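Local coordinates for iron-binding protein (Staphylococcus epidermidis, PDB 4M7O) that probably binds iron, possibly as a chelate, outside the cell membrane as the solute-binding component of an uptake system, at residues F164-K178 and N193-K206. Residues are numbered along the deposited sequence; the frame is centred on the assembly and turned at random.
Sequences FMEVSSKPDIYTAGK and NSFDDVKGWKSVSK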
loop_
_atom_site.group_PDB
_atom_site.type_symbol
_atom_site.label_atom_id
_atom_site.label_comp_id
_atom_site.label_asym_id
_atom_site.label_seq_id
_atom_site.Cartn_x
_atom_site.Cartn_y
_atom_site.Cartn_z
ATOM N N PHE A 164 -6.910 16.775 1.868
ATOM C CA PHE A 164 -8.044 15.876 1.931
ATOM C C PHE A 164 -7.740 14.664 1.053
ATOM O O PHE A 164 -7.454 14.813 -0.142
ATOM C CB PHE A 164 -9.317 16.579 1.456
ATOM C CG PHE A 164 -10.501 15.658 1.327
ATOM C CD1 PHE A 164 -11.170 15.205 2.452
ATOM C CD2 PHE A 164 -10.948 15.246 0.089
ATOM C CE1 PHE A 164 -12.253 14.352 2.339
ATOM C CE2 PHE A 164 -12.042 14.383 -0.017
ATOM C CZ PHE A 164 -12.682 13.937 1.101
HETATM N N MSE A 165 -7.763 13.472 1.650
HETATM C CA MSE A 165 -7.524 12.242 0.904
HETATM C C MSE A 165 -8.879 11.636 0.586
HETATM O O MSE A 165 -9.636 11.260 1.489
HETATM C CB MSE A 165 -6.718 11.249 1.742
HETATM C CG MSE A 165 -5.419 11.787 2.307
HETATM SE SE MSE A 165 -4.030 12.062 0.965
HETATM C CE MSE A 165 -3.939 10.257 0.254
ATOM N N GLU A 166 -9.204 11.556 -0.694
ATOM C CA GLU A 166 -10.471 10.970 -1.091
ATOM C C GLU A 166 -10.241 9.518 -1.489
ATOM O O GLU A 166 -9.632 9.250 -2.536
ATOM C CB GLU A 166 -11.048 11.753 -2.265
ATOM C CG GLU A 166 -12.410 11.258 -2.706
ATOM C CD GLU A 166 -13.121 12.260 -3.585
ATOM O OE1 GLU A 166 -12.795 13.471 -3.510
ATOM O OE2 GLU A 166 -14.021 11.844 -4.343
ATOM N N VAL A 167 -10.688 8.570 -0.664
ATOM C CA VAL A 167 -10.363 7.159 -0.946
ATOM C C VAL A 167 -11.513 6.382 -1.579
ATOM O O VAL A 167 -11.353 5.242 -1.986
ATOM C CB VAL A 167 -9.851 6.396 0.288
ATOM C CG1 VAL A 167 -8.619 7.080 0.841
ATOM C CG2 VAL A 167 -10.946 6.286 1.356
ATOM N N SER A 168 -12.679 7.007 -1.654
ATOM C CA SER A 168 -13.792 6.429 -2.390
ATOM C C SER A 168 -14.750 7.569 -2.657
ATOM O O SER A 168 -14.738 8.572 -1.933
ATOM C CB SER A 168 -14.462 5.313 -1.581
ATOM O OG SER A 168 -15.328 4.545 -2.401
ATOM N N SER A 169 -15.575 7.452 -3.694
ATOM C CA SER A 169 -16.381 8.619 -4.083
ATOM C C SER A 169 -17.827 8.304 -4.431
ATOM O O SER A 169 -18.670 9.196 -4.460
ATOM C CB SER A 169 -15.711 9.339 -5.253
ATOM O OG SER A 169 -15.593 8.480 -6.372
ATOM N N LYS A 170 -18.126 7.042 -4.714
ATOM C CA LYS A 170 -19.463 6.720 -5.195
ATOM C C LYS A 170 -20.049 5.497 -4.504
ATOM O O LYS A 170 -19.389 4.459 -4.420
ATOM C CB LYS A 170 -19.445 6.528 -6.716
ATOM C CG LYS A 170 -20.827 6.490 -7.327
ATOM C CD LYS A 170 -20.801 6.176 -8.817
ATOM C CE LYS A 170 -22.227 6.116 -9.372
ATOM N NZ LYS A 170 -22.324 5.413 -10.685
ATOM N N PRO A 171 -21.294 5.613 -4.009
ATOM C CA PRO A 171 -22.121 6.833 -3.973
ATOM C C PRO A 171 -21.785 7.790 -2.823
ATOM O O PRO A 171 -22.243 8.943 -2.833
ATOM C CB PRO A 171 -23.546 6.286 -3.777
ATOM C CG PRO A 171 -23.480 4.859 -4.229
ATOM C CD PRO A 171 -22.111 4.403 -3.802
ATOM N N ASP A 172 -21.025 7.330 -1.833
ATOM C CA ASP A 172 -20.636 8.218 -0.738
ATOM C C ASP A 172 -19.141 8.479 -0.805
ATOM O O ASP A 172 -18.365 7.610 -1.202
ATOM C CB ASP A 172 -20.990 7.625 0.632
ATOM C CG ASP A 172 -22.491 7.540 0.884
ATOM O OD1 ASP A 172 -23.275 8.277 0.237
ATOM O OD2 ASP A 172 -22.879 6.727 1.755
ATOM N N ILE A 173 -18.734 9.677 -0.403
ATOM C CA ILE A 173 -17.316 10.020 -0.408
ATOM C C ILE A 173 -16.685 9.520 0.882
ATOM O O ILE A 173 -17.232 9.720 1.972
ATOM C CB ILE A 173 -17.135 11.541 -0.473
ATOM C CG1 ILE A 173 -17.871 12.079 -1.694
ATOM C CG2 ILE A 173 -15.659 11.908 -0.497
ATOM C CD1 ILE A 173 -17.933 13.595 -1.747
ATOM N N TYR A 174 -15.521 8.905 0.766
ATOM C CA TYR A 174 -14.801 8.434 1.942
ATOM C C TYR A 174 -13.441 9.078 2.018
ATOM O O TYR A 174 -12.772 9.272 1.000
ATOM C CB TYR A 174 -14.615 6.914 1.897
ATOM C CG TYR A 174 -15.839 6.131 2.354
ATOM C CD1 TYR A 174 -16.978 6.057 1.563
ATOM C CD2 TYR A 174 -15.845 5.449 3.567
ATOM C CE1 TYR A 174 -18.115 5.312 1.981
ATOM C CE2 TYR A 174 -16.972 4.690 3.984
ATOM C CZ TYR A 174 -18.096 4.634 3.188
ATOM O OH TYR A 174 -19.208 3.922 3.620
ATOM N N THR A 175 -13.008 9.373 3.233
ATOM C CA THR A 175 -11.677 9.905 3.417
ATOM C C THR A 175 -10.897 8.959 4.286
ATOM O O THR A 175 -11.457 8.010 4.832
ATOM C CB THR A 175 -11.702 11.282 4.081
ATOM O OG1 THR A 175 -10.361 11.787 4.155
ATOM C CG2 THR A 175 -12.276 11.182 5.474
ATOM N N ALA A 176 -9.602 9.228 4.411
ATOM C CA ALA A 176 -8.730 8.461 5.285
ATOM C C ALA A 176 -8.277 9.350 6.433
ATOM O O ALA A 176 -7.653 10.385 6.216
ATOM C CB ALA A 176 -7.534 7.943 4.515
ATOM N N GLY A 177 -8.597 8.951 7.657
ATOM C CA GLY A 177 -8.189 9.719 8.822
ATOM C C GLY A 177 -6.958 9.092 9.449
ATOM O O GLY A 177 -6.112 8.530 8.745
ATOM N N LYS A 178 -6.852 9.184 10.769
ATOM C CA LYS A 178 -5.724 8.599 11.484
ATOM C C LYS A 178 -5.736 7.079 11.396
ATOM O O LYS A 178 -6.743 6.480 11.007
ATOM C CB LYS A 178 -5.735 9.038 12.948
ATOM C CG LYS A 178 -5.071 10.383 13.189
ATOM C CD LYS A 178 -5.098 10.740 14.669
ATOM C CE LYS A 178 -3.912 11.614 15.051
ATOM N NZ LYS A 178 -3.852 12.868 14.254
ATOM N N ASN A 193 -3.657 16.356 7.860
ATOM C CA ASN A 193 -4.800 15.645 7.298
ATOM C C ASN A 193 -6.061 16.424 7.651
ATOM O O ASN A 193 -6.322 16.665 8.836
ATOM C CB ASN A 193 -4.842 14.232 7.891
ATOM C CG ASN A 193 -5.938 13.355 7.293
ATOM O OD1 ASN A 193 -6.976 13.845 6.829
ATOM N ND2 ASN A 193 -5.725 12.042 7.340
ATOM N N SER A 194 -6.836 16.837 6.644
ATOM C CA SER A 194 -8.076 17.592 6.899
ATOM C C SER A 194 -8.989 16.873 7.890
ATOM O O SER A 194 -9.768 17.502 8.591
ATOM C CB SER A 194 -8.866 17.807 5.608
ATOM O OG SER A 194 -8.275 18.779 4.784
ATOM N N PHE A 195 -8.884 15.552 7.931
ATOM C CA PHE A 195 -9.714 14.741 8.813
ATOM C C PHE A 195 -8.895 13.921 9.799
ATOM O O PHE A 195 -9.092 12.711 9.933
ATOM C CB PHE A 195 -10.647 13.855 7.980
ATOM C CG PHE A 195 -11.787 14.620 7.367
ATOM C CD1 PHE A 195 -12.967 14.803 8.066
ATOM C CD2 PHE A 195 -11.665 15.190 6.112
ATOM C CE1 PHE A 195 -14.019 15.521 7.515
ATOM C CE2 PHE A 195 -12.709 15.912 5.552
ATOM C CZ PHE A 195 -13.890 16.077 6.253
ATOM N N ASP A 196 -7.995 14.594 10.511
ATOM C CA ASP A 196 -7.182 13.932 11.524
ATOM C C ASP A 196 -8.010 13.606 12.760
ATOM O O ASP A 196 -7.546 12.884 13.647
ATOM C CB ASP A 196 -5.946 14.768 11.893
ATOM C CG ASP A 196 -6.297 16.156 12.416
ATOM O OD1 ASP A 196 -7.480 16.421 12.724
ATOM O OD2 ASP A 196 -5.372 16.992 12.538
ATOM N N ASP A 197 -9.237 14.129 12.799
ATOM C CA ASP A 197 -10.164 13.868 13.899
ATOM C C ASP A 197 -10.921 12.541 13.777
ATOM O O ASP A 197 -11.602 12.132 14.717
ATOM C CB ASP A 197 -11.153 15.029 14.078
ATOM C CG ASP A 197 -12.017 15.274 12.842
ATOM O OD1 ASP A 197 -11.532 15.079 11.710
ATOM O OD2 ASP A 197 -13.187 15.682 13.007
ATOM N N VAL A 198 -10.809 11.869 12.632
ATOM C CA VAL A 198 -11.449 10.560 12.464
ATOM C C VAL A 198 -10.404 9.447 12.332
ATOM O O VAL A 198 -9.231 9.720 12.084
ATOM C CB VAL A 198 -12.401 10.526 11.249
ATOM C CG1 VAL A 198 -13.351 11.715 11.286
ATOM C CG2 VAL A 198 -11.615 10.523 9.947
ATOM N N LYS A 199 -10.835 8.197 12.500
ATOM C CA LYS A 199 -9.928 7.054 12.417
ATOM C C LYS A 199 -10.334 6.059 11.327
ATOM O O LYS A 199 -11.519 5.769 11.144
ATOM C CB LYS A 199 -9.835 6.341 13.771
ATOM C CG LYS A 199 -9.189 7.172 14.869
ATOM C CD LYS A 199 -8.927 6.340 16.120
ATOM C CE LYS A 199 -8.197 7.154 17.182
ATOM N NZ LYS A 199 -7.811 6.323 18.355
ATOM N N GLY A 200 -9.343 5.539 10.606
ATOM C CA GLY A 200 -9.594 4.607 9.519
ATOM C C GLY A 200 -10.274 5.292 8.348
ATOM O O GLY A 200 -10.113 6.498 8.142
ATOM N N TRP A 201 -11.033 4.517 7.582
ATOM C CA TRP A 201 -11.755 5.027 6.422
ATOM C C TRP A 201 -13.178 5.354 6.861
ATOM O O TRP A 201 -13.870 4.492 7.390
ATOM C CB TRP A 201 -11.760 3.967 5.291
ATOM C CG TRP A 201 -10.429 3.847 4.573
ATOM C CD1 TRP A 201 -9.207 4.192 5.071
ATOM C CD2 TRP A 201 -10.193 3.386 3.228
ATOM N NE1 TRP A 201 -8.231 3.964 4.137
ATOM C CE2 TRP A 201 -8.804 3.464 2.997
ATOM C CE3 TRP A 201 -11.017 2.914 2.203
ATOM C CZ2 TRP A 201 -8.217 3.088 1.780
ATOM C CZ3 TRP A 201 -10.434 2.540 0.993
ATOM C CH2 TRP A 201 -9.046 2.625 0.795
ATOM N N LYS A 202 -13.608 6.600 6.665
ATOM C CA LYS A 202 -14.952 7.012 7.059
ATOM C C LYS A 202 -15.638 7.796 5.951
ATOM O O LYS A 202 -14.998 8.581 5.250
ATOM C CB LYS A 202 -14.892 7.873 8.333
ATOM C CG LYS A 202 -14.434 7.104 9.568
ATOM C CD LYS A 202 -15.325 5.883 9.818
ATOM C CE LYS A 202 -14.684 4.896 10.789
ATOM N NZ LYS A 202 -14.561 5.468 12.155
ATOM N N SER A 203 -16.941 7.594 5.784
ATOM C CA SER A 203 -17.689 8.479 4.891
ATOM C C SER A 203 -17.826 9.884 5.487
ATOM O O SER A 203 -18.017 10.050 6.698
ATOM C CB SER A 203 -19.068 7.906 4.581
ATOM O OG SER A 203 -19.897 7.966 5.719
ATOM N N VAL A 204 -17.735 10.892 4.628
ATOM C CA VAL A 204 -17.902 12.282 5.035
ATOM C C VAL A 204 -18.835 12.959 4.046
ATOM O O VAL A 204 -18.840 12.615 2.864
ATOM C CB VAL A 204 -16.550 13.025 5.069
ATOM C CG1 VAL A 204 -15.718 12.528 6.230
ATOM C CG2 VAL A 204 -15.784 12.820 3.752
ATOM N N SER A 205 -19.635 13.910 4.519
ATOM C CA SER A 205 -20.563 14.591 3.641
ATOM C C SER A 205 -19.842 15.683 2.843
ATOM O O SER A 205 -18.735 16.114 3.206
ATOM C CB SER A 205 -21.660 15.237 4.466
ATOM O OG SER A 205 -21.133 16.389 5.096
ATOM N N LYS A 206 -20.468 16.135 1.759
ATOM C CA LYS A 206 -19.897 17.204 0.959
ATOM C C LYS A 206 -19.825 18.459 1.812
ATOM O O LYS A 206 -18.853 19.210 1.722
ATOM C CB LYS A 206 -20.763 17.491 -0.264
ATOM C CG LYS A 206 -20.591 16.541 -1.436
ATOM C CD LYS A 206 -21.453 17.031 -2.604
ATOM C CE LYS A 206 -22.594 16.081 -2.917
ATOM N NZ LYS A 206 -22.110 14.892 -3.685
HETATM O O HOH W 1 -8.576 13.681 4.382
HETATM O O HOH W 2 -20.479 11.465 1.042
#
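N193 gives its ND2 to A176 O at 2.8 Å, and the acceptor lies only 2° out of the amide plane. With CG anti to the backbone N, the same amide turns OD1 to F195 N, an Asx turn, and to a water shared with M165 N and T175 OG1. F195 then meets F164 rim to rim, F195 CE2 lying 3.5 Å from F164 CD1 with the planes at 65°, while T175 CG2 touches CB and CG of F195. The type I turn F195-V198 brings V198 O to K178 N, and G200 N bonds K178 O nearly straight. From here strand 201-203 runs antiparallel to 174-176, their axes at 147°, extending the mixed sheet of the C-terminal lobe, one of two lobes in this periplasmic-binding-protein fold. W201 receives V167 CG2 over its six-membered ring, 3.6 Å from the centroid, and A176 CB approaches NE1 and CD1 of W201 obliquely. K202 exchanges two backbone bonds with T175. S203 sets CB over the centre of the Y174 ring, a CH-pi contact. V204 N bonds I173 O, and V204 CG1 packs on T175 CG2 at 3.8 Å; beyond it, the K206 side chain crosses that of I173 at about a right angle, CG touching CD1.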